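Long-range contacts in alcohol oxidase (Myceliophthora thermophila, PDB 6F74), which binds FAD as a VAO-type flavoprotein and probably oxidises its substrate with molecular oxygen as electron acceptor: residues K29-P34 with G593-K598; S61-S66 with T92-G97; S66-P71 with A107-A112; T189-C194 with E262-L267. All coordinates share one frame; numbering follows the deposited sequence.

Contact 1: K29-P34 with G593-K598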
loop_
_atom_site.group_PDB
_atom_site.type_symbol
_atom_site.label_atom_id
_atom_site.label_comp_id
_atom_site.label_asym_id
_atom_site.label_seq_id
_atom_site.Cartn_x
_atom_site.Cartn_y
_atom_site.Cartn_z
ATOM N N LYS A 29 -5.935 -23.050 -20.943
ATOM C CA LYS A 29 -5.709 -22.826 -19.527
ATOM C C LYS A 29 -4.651 -21.763 -19.273
ATOM O O LYS A 29 -4.763 -21.030 -18.271
ATOM C CB LYS A 29 -5.385 -24.141 -18.830
ATOM C CG LYS A 29 -6.665 -24.923 -18.539
ATOM C CD LYS A 29 -6.423 -26.369 -18.132
ATOM C CE LYS A 29 -6.952 -26.660 -16.743
ATOM N NZ LYS A 29 -7.001 -28.122 -16.537
ATOM N N CYS A 30 -3.686 -21.625 -20.204
ATOM C CA CYS A 30 -2.589 -20.704 -20.044
ATOM C C CYS A 30 -2.723 -19.513 -20.975
ATOM O O CYS A 30 -3.052 -19.672 -22.163
ATOM C CB CYS A 30 -1.262 -21.399 -20.325
ATOM S SG CYS A 30 -0.989 -22.849 -19.277
ATOM N N ARG A 31 -2.420 -18.344 -20.454
ATOM C CA ARG A 31 -2.292 -17.164 -21.273
ATOM C C ARG A 31 -1.068 -17.275 -22.200
ATOM O O ARG A 31 -0.050 -17.912 -21.851
ATOM C CB ARG A 31 -2.181 -15.901 -20.395
ATOM C CG ARG A 31 -3.509 -15.430 -19.773
ATOM C CD ARG A 31 -4.000 -16.288 -18.633
ATOM N NE ARG A 31 -5.086 -15.624 -17.874
ATOM C CZ ARG A 31 -6.359 -16.022 -17.777
ATOM N NH1 ARG A 31 -6.819 -17.107 -18.375
ATOM N NH2 ARG A 31 -7.198 -15.302 -17.045
ATOM N N CYS A 32 -1.204 -16.665 -23.367
ATOM C CA CYS A 32 -0.138 -16.570 -24.363
ATOM C C CYS A 32 0.918 -15.521 -23.979
ATOM O O CYS A 32 0.582 -14.450 -23.500
ATOM C CB CYS A 32 -0.738 -16.215 -25.730
ATOM S SG CYS A 32 0.383 -16.437 -27.090
ATOM N N THR A 33 2.191 -15.838 -24.236
ATOM C CA THR A 33 3.315 -14.978 -23.879
ATOM C C THR A 33 4.204 -14.711 -25.076
ATOM O O THR A 33 4.071 -15.376 -26.083
ATOM C CB THR A 33 4.131 -15.613 -22.727
ATOM O OG1 THR A 33 4.577 -16.922 -23.103
ATOM C CG2 THR A 33 3.241 -15.721 -21.482
ATOM N N PRO A 34 5.074 -13.696 -25.010
ATOM C CA PRO A 34 5.955 -13.368 -26.152
ATOM C C PRO A 34 6.806 -14.534 -26.622
ATOM O O PRO A 34 7.242 -15.353 -25.806
ATOM C CB PRO A 34 6.850 -12.272 -25.588
ATOM C CG PRO A 34 5.974 -11.574 -24.640
ATOM C CD PRO A 34 5.185 -12.662 -23.970
ATOM N N GLY A 593 7.250 -17.608 -17.044
ATOM C CA GLY A 593 6.444 -18.392 -17.986
ATOM C C GLY A 593 4.986 -18.017 -17.959
ATOM O O GLY A 593 4.611 -17.134 -17.204
ATOM N N PRO A 594 4.160 -18.656 -18.813
ATOM C CA PRO A 594 2.720 -18.364 -18.867
ATOM C C PRO A 594 2.014 -18.563 -17.530
ATOM O O PRO A 594 2.380 -19.442 -16.740
ATOM C CB PRO A 594 2.195 -19.377 -19.880
ATOM C CG PRO A 594 3.347 -19.515 -20.846
ATOM C CD PRO A 594 4.572 -19.498 -19.954
ATOM N N LEU A 595 1.068 -17.659 -17.259
ATOM C CA LEU A 595 0.098 -17.784 -16.201
ATOM C C LEU A 595 -0.900 -18.829 -16.640
ATOM O O LEU A 595 -1.376 -18.776 -17.781
ATOM C CB LEU A 595 -0.599 -16.431 -15.976
ATOM C CG LEU A 595 -1.812 -16.362 -15.049
ATOM C CD1 LEU A 595 -1.401 -16.793 -13.641
ATOM C CD2 LEU A 595 -2.464 -14.978 -15.071
ATOM N N CYS A 596 -1.204 -19.787 -15.764
ATOM C CA CYS A 596 -2.116 -20.882 -16.105
ATOM C C CYS A 596 -3.168 -21.126 -15.053
ATOM O O CYS A 596 -2.909 -20.959 -13.868
ATOM C CB CYS A 596 -1.349 -22.206 -16.326
ATOM S SG CYS A 596 -0.075 -22.159 -17.567
ATOM N N ARG A 597 -4.354 -21.540 -15.503
ATOM C CA ARG A 597 -5.385 -22.066 -14.618
ATOM C C ARG A 597 -4.970 -23.449 -14.155
ATOM O O ARG A 597 -4.480 -24.234 -14.945
ATOM C CB ARG A 597 -6.722 -22.122 -15.350
ATOM C CG ARG A 597 -7.944 -22.138 -14.432
ATOM C CD ARG A 597 -9.230 -21.545 -15.085
ATOM N NE ARG A 597 -9.131 -21.522 -16.553
ATOM C CZ ARG A 597 -9.753 -22.363 -17.391
ATOM N NH1 ARG A 597 -10.637 -23.319 -16.953
ATOM N NH2 ARG A 597 -9.509 -22.262 -18.717
ATOM N N LYS A 598 -5.193 -23.740 -12.882
ATOM C CA LYS A 598 -4.986 -25.101 -12.359
ATOM C C LYS A 598 -5.927 -26.046 -13.053
ATOM O O LYS A 598 -7.075 -25.639 -13.406
ATOM C CB LYS A 598 -5.237 -25.179 -10.870
ATOM C CG LYS A 598 -4.243 -24.384 -10.059
ATOM C CD LYS A 598 -4.294 -24.724 -8.587
ATOM C CE LYS A 598 -3.185 -24.008 -7.858
ATOM N NZ LYS A 598 -3.501 -23.702 -6.425
ATOM O OXT LYS A 598 -5.493 -27.194 -13.274
#
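Cys30 and Cys596 both turn their sulfur anti to their own carbonyl carbon (chi1 -57° in each), which brings the two side chains together across antiparallel chain segments. Cys30 SG and Cys596 SG are joined covalently at 2.1 Å, with a chi3 of 105° about the bond. The two cysteines also form a single beta bridge, Cys30 CA lying 4.0 Å from Cys596 CA. Hydrogen bonds flank it: Arg597 N donates to Lys29 O at 2.8 Å, and Arg31 N to Leu595 O at 2.9 Å. Beyond the bridge, Thr33 and Pro594 cross at about a right angle, Thr33 CG2 packing on the ring at Pro594 CG. Arg31 runs beside Leu595 in the same direction, NE near CD2, and its NH2 is bonded to Asp573 O. Lys29 crosses Arg597 and lays CG over one face of the guanidinium, 3.9 Å above the plane and displaced toward its rim. Lys29 NZ then makes a long salt bridge of 3.7 Å to the terminal carboxylate oxygen Lys598 OXT. Strand 587-588 pairs with 596-597, Phe587 touching Arg31, Leu595 and Arg597. The chemistry thus fastens the N-terminal region to the last residues of the chain covalently, with the two backbone bonds fixing their alignment and the terminal ion pair adding a weaker, probably solvent-screened attraction.

Contact 2: S61-S66 with T92-G97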
loop_
_atom_site.group_PDB
_atom_site.type_symbol
_atom_site.label_atom_id
_atom_site.label_comp_id
_atom_site.label_asym_id
_atom_site.label_seq_id
_atom_site.Cartn_x
_atom_site.Cartn_y
_atom_site.Cartn_z
ATOM N N SER A 61 10.291 -1.186 -21.934
ATOM C CA SER A 61 11.713 -1.445 -21.838
ATOM C C SER A 61 12.143 -1.371 -20.386
ATOM O O SER A 61 11.731 -0.446 -19.702
ATOM C CB SER A 61 12.542 -0.461 -22.672
ATOM O OG SER A 61 11.924 0.188 -23.759
ATOM N N PRO A 62 12.961 -2.338 -19.918
ATOM C CA PRO A 62 13.450 -2.271 -18.539
ATOM C C PRO A 62 14.017 -0.912 -18.198
ATOM O O PRO A 62 14.751 -0.341 -18.981
ATOM C CB PRO A 62 14.559 -3.340 -18.477
ATOM C CG PRO A 62 14.277 -4.272 -19.584
ATOM C CD PRO A 62 13.447 -3.526 -20.638
ATOM N N ILE A 63 13.634 -0.381 -17.047
ATOM C CA ILE A 63 13.986 1.002 -16.662
ATOM C C ILE A 63 15.458 1.292 -16.852
ATOM O O ILE A 63 15.823 2.301 -17.459
ATOM C CB ILE A 63 13.530 1.306 -15.230
ATOM C CG1 ILE A 63 12.010 1.162 -15.079
ATOM C CG2 ILE A 63 13.894 2.717 -14.819
ATOM C CD1 ILE A 63 11.149 2.096 -15.903
ATOM N N ALA A 64 16.297 0.356 -16.394
ATOM C CA ALA A 64 17.750 0.531 -16.456
ATOM C C ALA A 64 18.472 -0.213 -17.583
ATOM O O ALA A 64 19.669 -0.554 -17.428
ATOM C CB ALA A 64 18.331 0.113 -15.117
ATOM N N GLN A 65 17.812 -0.464 -18.710
ATOM C CA GLN A 65 18.470 -1.204 -19.836
ATOM C C GLN A 65 19.691 -0.503 -20.446
ATOM O O GLN A 65 20.597 -1.153 -20.978
ATOM C CB GLN A 65 17.482 -1.571 -20.946
ATOM C CG GLN A 65 16.790 -0.376 -21.608
ATOM C CD GLN A 65 16.047 -0.747 -22.870
ATOM O OE1 GLN A 65 15.757 -1.914 -23.141
ATOM N NE2 GLN A 65 15.656 0.257 -23.598
ATOM N N SER A 66 19.723 0.828 -20.352
ATOM C CA SER A 66 20.865 1.614 -20.814
ATOM C C SER A 66 22.183 1.347 -20.074
ATOM O O SER A 66 23.245 1.715 -20.577
ATOM C CB SER A 66 20.526 3.106 -20.767
ATOM O OG SER A 66 20.442 3.585 -19.438
ATOM N N THR A 92 6.884 6.614 -11.159
ATOM C CA THR A 92 5.505 6.656 -11.666
ATOM C C THR A 92 5.377 7.111 -13.111
ATOM O O THR A 92 4.315 6.922 -13.704
ATOM C CB THR A 92 4.584 7.553 -10.810
ATOM O OG1 THR A 92 5.154 8.874 -10.698
ATOM C CG2 THR A 92 4.361 6.942 -9.417
ATOM N N SER A 93 6.419 7.726 -13.669
ATOM C CA SER A 93 6.397 8.308 -15.015
ATOM C C SER A 93 6.558 7.300 -16.159
ATOM O O SER A 93 6.143 7.565 -17.276
ATOM C CB SER A 93 7.529 9.346 -15.153
ATOM O OG SER A 93 8.819 8.700 -15.115
ATOM N N ASP A 94 7.177 6.149 -15.869
ATOM C CA ASP A 94 7.350 5.085 -16.845
ATOM C C ASP A 94 6.229 4.038 -16.659
ATOM O O ASP A 94 5.833 3.749 -15.526
ATOM C CB ASP A 94 8.698 4.422 -16.605
ATOM C CG ASP A 94 9.085 3.502 -17.729
ATOM O OD1 ASP A 94 8.485 2.396 -17.863
ATOM O OD2 ASP A 94 9.990 3.897 -18.505
ATOM N N PRO A 95 5.723 3.450 -17.755
ATOM C CA PRO A 95 4.676 2.427 -17.651
ATOM C C PRO A 95 5.014 1.208 -16.821
ATOM O O PRO A 95 4.105 0.588 -16.286
ATOM C CB PRO A 95 4.444 2.012 -19.104
ATOM C CG PRO A 95 5.559 2.568 -19.899
ATOM C CD PRO A 95 5.997 3.782 -19.174
ATOM N N ILE A 96 6.287 0.830 -16.741
ATOM C CA ILE A 96 6.720 -0.260 -15.866
ATOM C C ILE A 96 7.705 0.226 -14.780
ATOM O O ILE A 96 8.527 -0.538 -14.264
ATOM C CB ILE A 96 7.284 -1.454 -16.629
ATOM C CG1 ILE A 96 8.455 -1.029 -17.496
ATOM C CG2 ILE A 96 6.189 -2.060 -17.510
ATOM C CD1 ILE A 96 9.306 -2.182 -17.968
ATOM N N GLY A 97 7.586 1.493 -14.432
ATOM C CA GLY A 97 8.315 2.029 -13.296
ATOM C C GLY A 97 7.637 1.589 -12.015
ATOM O O GLY A 97 6.395 1.667 -11.909
HETATM O O HOH W 1 12.036 2.597 -19.484
HETATM O O HOH W 2 8.743 0.832 -20.625
#
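Ile96 lays its CD1 methyl against the backbone carbonyl of Ser61, with Ile96 CD1 3.4 Å from Ser61 O. Each segment is built on a type I beta turn, Pro62 to Gln65 on one side and Asp94 to Gly97 on the other, and Asp94 adds an Asx turn to the second. In that Asx turn Ile96 N donates to Asp94 OD1 at 2.9 Å; Asp94 OD1 accepts with its anti lone pair, the one away from the other oxygen, and the bond is nearly straight at 163°. The carboxylate is carried there by CG standing anti to the backbone N of Asp94 (chi1 -168°). Ile63 supplies the apolar partner of Ile96, and its CG1 lies 4.0 Å from Ile96 O; the exact position of its CD1 methyl, close to Asp94, is doubtful. Val81 of helix 75-84 and Trp85 pack on the same isoleucine, and Leu122 touches Ile96. The loop after strand 57-59 is thereby joined to the turn after helix 88-93; Gly97 in it lies about 10 Å from the bound FAD at the nearest atoms. No direct hydrogen bond links the segments, so water mediates the polar part. One water accepts from Ser61 N at 2.9 Å and donates to Asp94 OD1 at 3.2 Å; a second donates both to Ser61 O and, at 2.6 Å, to Asp94 OD2.

Contact 3: S66-P71 with A107-A112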
loop_
_atom_site.group_PDB
_atom_site.type_symbol
_atom_site.label_atom_id
_atom_site.label_comp_id
_atom_site.label_asym_id
_atom_site.label_seq_id
_atom_site.Cartn_x
_atom_site.Cartn_y
_atom_site.Cartn_z
ATOM N N SER A 66 19.723 0.828 -20.352
ATOM C CA SER A 66 20.865 1.614 -20.814
ATOM C C SER A 66 22.183 1.347 -20.074
ATOM O O SER A 66 23.245 1.715 -20.577
ATOM C CB SER A 66 20.526 3.106 -20.767
ATOM O OG SER A 66 20.442 3.585 -19.438
ATOM N N CYS A 67 22.113 0.729 -18.902
ATOM C CA CYS A 67 23.286 0.334 -18.127
ATOM C C CYS A 67 23.995 -0.926 -18.630
ATOM O O CYS A 67 25.048 -1.273 -18.112
ATOM C CB CYS A 67 22.897 0.141 -16.638
ATOM S SG CYS A 67 22.346 1.663 -15.820
ATOM N N TYR A 68 23.407 -1.612 -19.605
ATOM C CA TYR A 68 23.901 -2.918 -20.036
ATOM C C TYR A 68 24.354 -2.917 -21.502
ATOM O O TYR A 68 23.827 -2.168 -22.338
ATOM C CB TYR A 68 22.831 -3.991 -19.765
ATOM C CG TYR A 68 22.475 -4.114 -18.300
ATOM C CD1 TYR A 68 21.583 -3.212 -17.713
ATOM C CD2 TYR A 68 23.058 -5.096 -17.489
ATOM C CE1 TYR A 68 21.241 -3.307 -16.373
ATOM C CE2 TYR A 68 22.712 -5.230 -16.147
ATOM C CZ TYR A 68 21.819 -4.329 -15.588
ATOM O OH TYR A 68 21.484 -4.461 -14.251
ATOM N N ASP A 69 25.304 -3.781 -21.822
ATOM C CA ASP A 69 25.816 -3.938 -23.206
ATOM C C ASP A 69 24.749 -4.334 -24.189
ATOM O O ASP A 69 23.891 -5.125 -23.875
ATOM C CB ASP A 69 26.908 -5.010 -23.293
ATOM C CG ASP A 69 28.146 -4.640 -22.590
ATOM O OD1 ASP A 69 28.304 -3.457 -22.242
ATOM O OD2 ASP A 69 28.990 -5.542 -22.374
ATOM N N GLY A 70 24.870 -3.823 -25.409
ATOM C CA GLY A 70 23.890 -4.060 -26.475
ATOM C C GLY A 70 23.426 -2.757 -27.121
ATOM O O GLY A 70 23.891 -1.675 -26.740
ATOM N N PRO A 71 22.499 -2.843 -28.079
ATOM C CA PRO A 71 22.090 -1.704 -28.922
ATOM C C PRO A 71 21.522 -0.500 -28.176
ATOM O O PRO A 71 21.626 0.622 -28.620
ATOM C CB PRO A 71 20.990 -2.308 -29.843
ATOM C CG PRO A 71 21.094 -3.802 -29.704
ATOM C CD PRO A 71 21.745 -4.079 -28.396
ATOM N N ALA A 107 18.883 -4.308 -12.695
ATOM C CA ALA A 107 19.326 -3.340 -11.675
ATOM C C ALA A 107 19.933 -2.089 -12.317
ATOM O O ALA A 107 20.596 -2.190 -13.346
ATOM C CB ALA A 107 20.328 -3.990 -10.731
ATOM N N PRO A 108 19.702 -0.904 -11.728
ATOM C CA PRO A 108 20.556 0.208 -12.142
ATOM C C PRO A 108 21.994 -0.058 -11.708
ATOM O O PRO A 108 22.202 -0.670 -10.665
ATOM C CB PRO A 108 19.964 1.393 -11.410
ATOM C CG PRO A 108 19.381 0.811 -10.178
ATOM C CD PRO A 108 18.831 -0.524 -10.608
ATOM N N VAL A 109 22.957 0.360 -12.541
ATOM C CA VAL A 109 24.377 0.129 -12.243
ATOM C C VAL A 109 25.007 1.478 -11.952
ATOM O O VAL A 109 24.870 2.404 -12.749
ATOM C CB VAL A 109 25.095 -0.585 -13.405
ATOM C CG1 VAL A 109 26.557 -0.888 -13.046
ATOM C CG2 VAL A 109 24.402 -1.860 -13.763
ATOM N N ASP A 110 25.667 1.578 -10.803
ATOM C CA ASP A 110 26.351 2.798 -10.400
ATOM C C ASP A 110 27.816 2.666 -10.781
ATOM O O ASP A 110 28.641 2.172 -10.012
ATOM C CB ASP A 110 26.150 3.056 -8.901
ATOM C CG ASP A 110 26.698 4.387 -8.441
ATOM O OD1 ASP A 110 27.337 5.133 -9.209
ATOM O OD2 ASP A 110 26.476 4.656 -7.255
ATOM N N TYR A 111 28.123 3.089 -12.009
ATOM C CA TYR A 111 29.474 2.967 -12.547
ATOM C C TYR A 111 30.467 3.861 -11.808
ATOM O O TYR A 111 31.618 3.443 -11.595
ATOM C CB TYR A 111 29.514 3.288 -14.052
ATOM C CG TYR A 111 28.985 2.163 -14.915
ATOM C CD1 TYR A 111 29.775 1.044 -15.210
ATOM C CD2 TYR A 111 27.689 2.210 -15.429
ATOM C CE1 TYR A 111 29.289 0.011 -15.999
ATOM C CE2 TYR A 111 27.189 1.192 -16.220
ATOM C CZ TYR A 111 27.983 0.090 -16.500
ATOM O OH TYR A 111 27.462 -0.911 -17.263
ATOM N N ALA A 112 30.035 5.065 -11.422
ATOM C CA ALA A 112 30.866 5.977 -10.632
ATOM C C ALA A 112 31.366 5.287 -9.348
ATOM O O ALA A 112 32.521 5.447 -8.985
ATOM C CB ALA A 112 30.100 7.258 -10.284
#
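Tyr68 and Tyr111 reach across the contact in opposite senses, each spending its hydroxyl on a backbone carbonyl of the other segment. Tyr68 OH donates to Ala107 O at 2.6 Å, lying in the carbonyl plane on a lone pair. Tyr111 OH donates to Cys67 O, also at 2.6 Å, but approaches more nearly in line with the carbonyl (155°) and is tilted 19° from its plane. In both pairs the acceptor sits at the ring edge. Val109 touches both rings, one with each methyl. Its CG1 stands over the centre of the Tyr111 ring in its own segment, 3.8 Å above the plane, whereas Val109 CG2 approaches Tyr68 obliquely, 4.0 Å from Tyr68 CZ. The first torsion sets CG1 anti to the backbone N (chi1 -177°) and CG2 beside it, which assigns CG1 to Tyr111 and CG2 to Tyr68 and Cys67. Val109 CG2 packs on Cys67 CB at 3.8 Å, and Cys67 SG lies 3.6 Å from Val109 N. Cys67, Tyr68, Ala107 and Val109 are buried, and the two carbonyl oxygens find their partners in phenol groups. Around them, the disulfide from Cys67 to Cys78 ties the segment to helix 75-84, whose Asn82 touches Pro108 and Asp110; Tyr68 packs on Cys106, Pro117 and Cys120, so the contact joins the loop before that helix to the one leading from helix 88-93 toward strand 128-131.

Contact 4: T189-C194 with E262-L267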
loop_
_atom_site.group_PDB
_atom_site.type_symbol
_atom_site.label_atom_id
_atom_site.label_comp_id
_atom_site.label_asym_id
_atom_site.label_seq_id
_atom_site.Cartn_x
_atom_site.Cartn_y
_atom_site.Cartn_z
ATOM N N THR A 189 -23.951 13.473 -4.294
ATOM C CA THR A 189 -24.957 13.246 -5.335
ATOM C C THR A 189 -24.546 11.985 -6.088
ATOM O O THR A 189 -23.515 11.943 -6.736
ATOM C CB THR A 189 -25.047 14.439 -6.303
ATOM O OG1 THR A 189 -25.264 15.614 -5.544
ATOM C CG2 THR A 189 -26.207 14.267 -7.309
ATOM N N SER A 190 -25.377 10.951 -5.957
ATOM C CA SER A 190 -25.087 9.626 -6.465
ATOM C C SER A 190 -25.537 9.517 -7.920
ATOM O O SER A 190 -26.595 10.030 -8.296
ATOM C CB SER A 190 -25.783 8.561 -5.612
ATOM O OG SER A 190 -25.812 7.304 -6.283
ATOM N N ALA A 191 -24.747 8.780 -8.703
ATOM C CA ALA A 191 -25.062 8.455 -10.082
ATOM C C ALA A 191 -26.396 7.739 -10.270
ATOM O O ALA A 191 -27.011 7.881 -11.326
ATOM C CB ALA A 191 -23.930 7.628 -10.693
ATOM N N ASN A 192 -26.842 6.967 -9.280
ATOM C CA ASN A 192 -28.168 6.294 -9.345
ATOM C C ASN A 192 -29.125 6.753 -8.257
ATOM O O ASN A 192 -30.112 6.079 -7.968
ATOM C CB ASN A 192 -28.014 4.762 -9.326
ATOM C CG ASN A 192 -27.320 4.238 -8.064
ATOM O OD1 ASN A 192 -27.182 4.948 -7.061
ATOM N ND2 ASN A 192 -26.864 2.977 -8.122
ATOM N N LYS A 193 -28.832 7.914 -7.667
ATOM C CA LYS A 193 -29.624 8.537 -6.577
ATOM C C LYS A 193 -29.830 7.692 -5.328
ATOM O O LYS A 193 -30.823 7.837 -4.615
ATOM C CB LYS A 193 -30.951 9.084 -7.117
ATOM C CG LYS A 193 -30.800 10.117 -8.242
ATOM C CD LYS A 193 -29.993 11.355 -7.777
ATOM C CE LYS A 193 -29.553 12.253 -8.930
ATOM N NZ LYS A 193 -30.613 12.478 -9.949
ATOM N N CYS A 194 -28.840 6.859 -5.038
ATOM C CA CYS A 194 -28.898 5.988 -3.880
ATOM C C CYS A 194 -28.829 6.782 -2.578
ATOM O O CYS A 194 -27.954 7.660 -2.428
ATOM C CB CYS A 194 -27.757 4.972 -3.933
ATOM S SG CYS A 194 -27.873 3.663 -2.709
ATOM N N GLU A 262 -19.507 5.119 -3.761
ATOM C CA GLU A 262 -19.845 4.394 -4.970
ATOM C C GLU A 262 -18.678 4.393 -5.932
ATOM O O GLU A 262 -17.679 5.104 -5.710
ATOM C CB GLU A 262 -21.086 5.002 -5.658
ATOM C CG GLU A 262 -20.981 6.408 -6.179
ATOM C CD GLU A 262 -22.321 6.912 -6.687
ATOM O OE1 GLU A 262 -23.302 6.848 -5.933
ATOM O OE2 GLU A 262 -22.410 7.336 -7.868
ATOM N N ALA A 263 -18.808 3.587 -6.989
ATOM C CA ALA A 263 -17.801 3.500 -8.037
ATOM C C ALA A 263 -18.468 3.231 -9.395
ATOM O O ALA A 263 -19.549 2.661 -9.458
ATOM C CB ALA A 263 -16.794 2.395 -7.710
ATOM N N GLN A 264 -17.789 3.636 -10.461
ATOM C CA GLN A 264 -18.072 3.153 -11.794
ATOM C C GLN A 264 -16.957 2.166 -12.098
ATOM O O GLN A 264 -15.789 2.449 -11.841
ATOM C CB GLN A 264 -18.055 4.289 -12.806
ATOM C CG GLN A 264 -19.168 5.334 -12.661
ATOM C CD GLN A 264 -20.527 4.749 -12.882
ATOM O OE1 GLN A 264 -20.787 4.117 -13.896
ATOM N NE2 GLN A 264 -21.414 4.951 -11.933
ATOM N N ILE A 265 -17.355 0.996 -12.607
ATOM C CA ILE A 265 -16.461 -0.114 -12.826
ATOM C C ILE A 265 -16.789 -0.778 -14.151
ATOM O O ILE A 265 -17.964 -1.083 -14.411
ATOM C CB ILE A 265 -16.586 -1.172 -11.712
ATOM C CG1 ILE A 265 -16.282 -0.547 -10.341
ATOM C CG2 ILE A 265 -15.609 -2.311 -11.962
ATOM C CD1 ILE A 265 -16.485 -1.469 -9.159
ATOM N N MET A 266 -15.756 -1.004 -14.965
ATOM C CA MET A 266 -15.870 -1.780 -16.196
ATOM C C MET A 266 -15.558 -3.241 -15.872
ATOM O O MET A 266 -14.457 -3.587 -15.415
ATOM C CB MET A 266 -14.934 -1.243 -17.275
ATOM C CG MET A 266 -15.001 -2.018 -18.597
ATOM S SD MET A 266 -13.974 -1.358 -19.963
ATOM C CE MET A 266 -14.439 0.362 -19.927
ATOM N N LEU A 267 -16.543 -4.098 -16.101
ATOM C CA LEU A 267 -16.400 -5.513 -15.790
ATOM C C LEU A 267 -15.592 -6.195 -16.881
ATOM O O LEU A 267 -15.379 -5.607 -17.946
ATOM C CB LEU A 267 -17.781 -6.170 -15.631
ATOM C CG LEU A 267 -18.760 -5.548 -14.628
ATOM C CD1 LEU A 267 -20.077 -6.306 -14.605
ATOM C CD2 LEU A 267 -18.174 -5.500 -13.233
#
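Residues Ser190 to Lys193 fold into a type I beta turn, closed by Lys193 N bonding to Ser190 O, and this turn lies against the Glu262 side chain of strand 260-266; the nearest CA atoms, those of Ser190 and Glu262, are 7.6 Å apart, too far for the backbones to pair. Glu262 spans the gap with its side chain. Its CG takes the position between the backbone N and the carbonyl carbon (chi1 64°), and the chain is extended beyond it, delivering the carboxylate to the turn. There the carboxylate is held through both of its oxygens. Ser190 OG donates to Glu262 OE1 at 2.6 Å, and Ala191 N donates to Glu262 OE2 at 2.9 Å with an angle of 164°; each oxygen uses its syn lone pair, so the two donors approach as a pair. Glu262 OE1 takes further bonds from Tyr188 OH and Asn276 ND2, an array of donors that would favour the ionised carboxylate. Ser190 OG serves in turn as acceptor for Asn192 N at 3.2 Å, forming an ST turn that positions the hydroxyl. Ala191 CB packs against Glu262 OE2. Ala191 CB also lies 3.9 Å from Gln264 NE2, which is bonded to Thr274 OG1. Asn192 is tied to Asn276 and Glu279, and Cys194 to Cys278 by a disulfide. The whole is a type I turn with an ST turn, held by a glutamate carboxylate; it lies in the connection between strands 179-185 and 203-208 and is tied to strand 260-266 of the same antiparallel sheet, in an FAD-binding domain of the PCMH type.

How the contacts relate
The contacts illustrate how one long chain is held by links of very different span. Contact 1 joins the start of the modelled chain to its C-terminus, so the other three all lie within the stretch it encloses. Contacts 2 and 3 interlock instead: their segments alternate along the chain, they share Ser66, and they touch where Ala64 CB packs 3.7 Å from Ala107 O, with centres about 13 Å apart. Contact 4 comes later in sequence and stands apart, its centre about 47 Å from that of contact 3 and 34 Å from those of contacts 1 and 2. Gly97 of contact 2 and the Gln264 side chain of contact 4 each come to about 10 Å from FAD, nearest atoms, whereas contact 3 lies away from the FAD site.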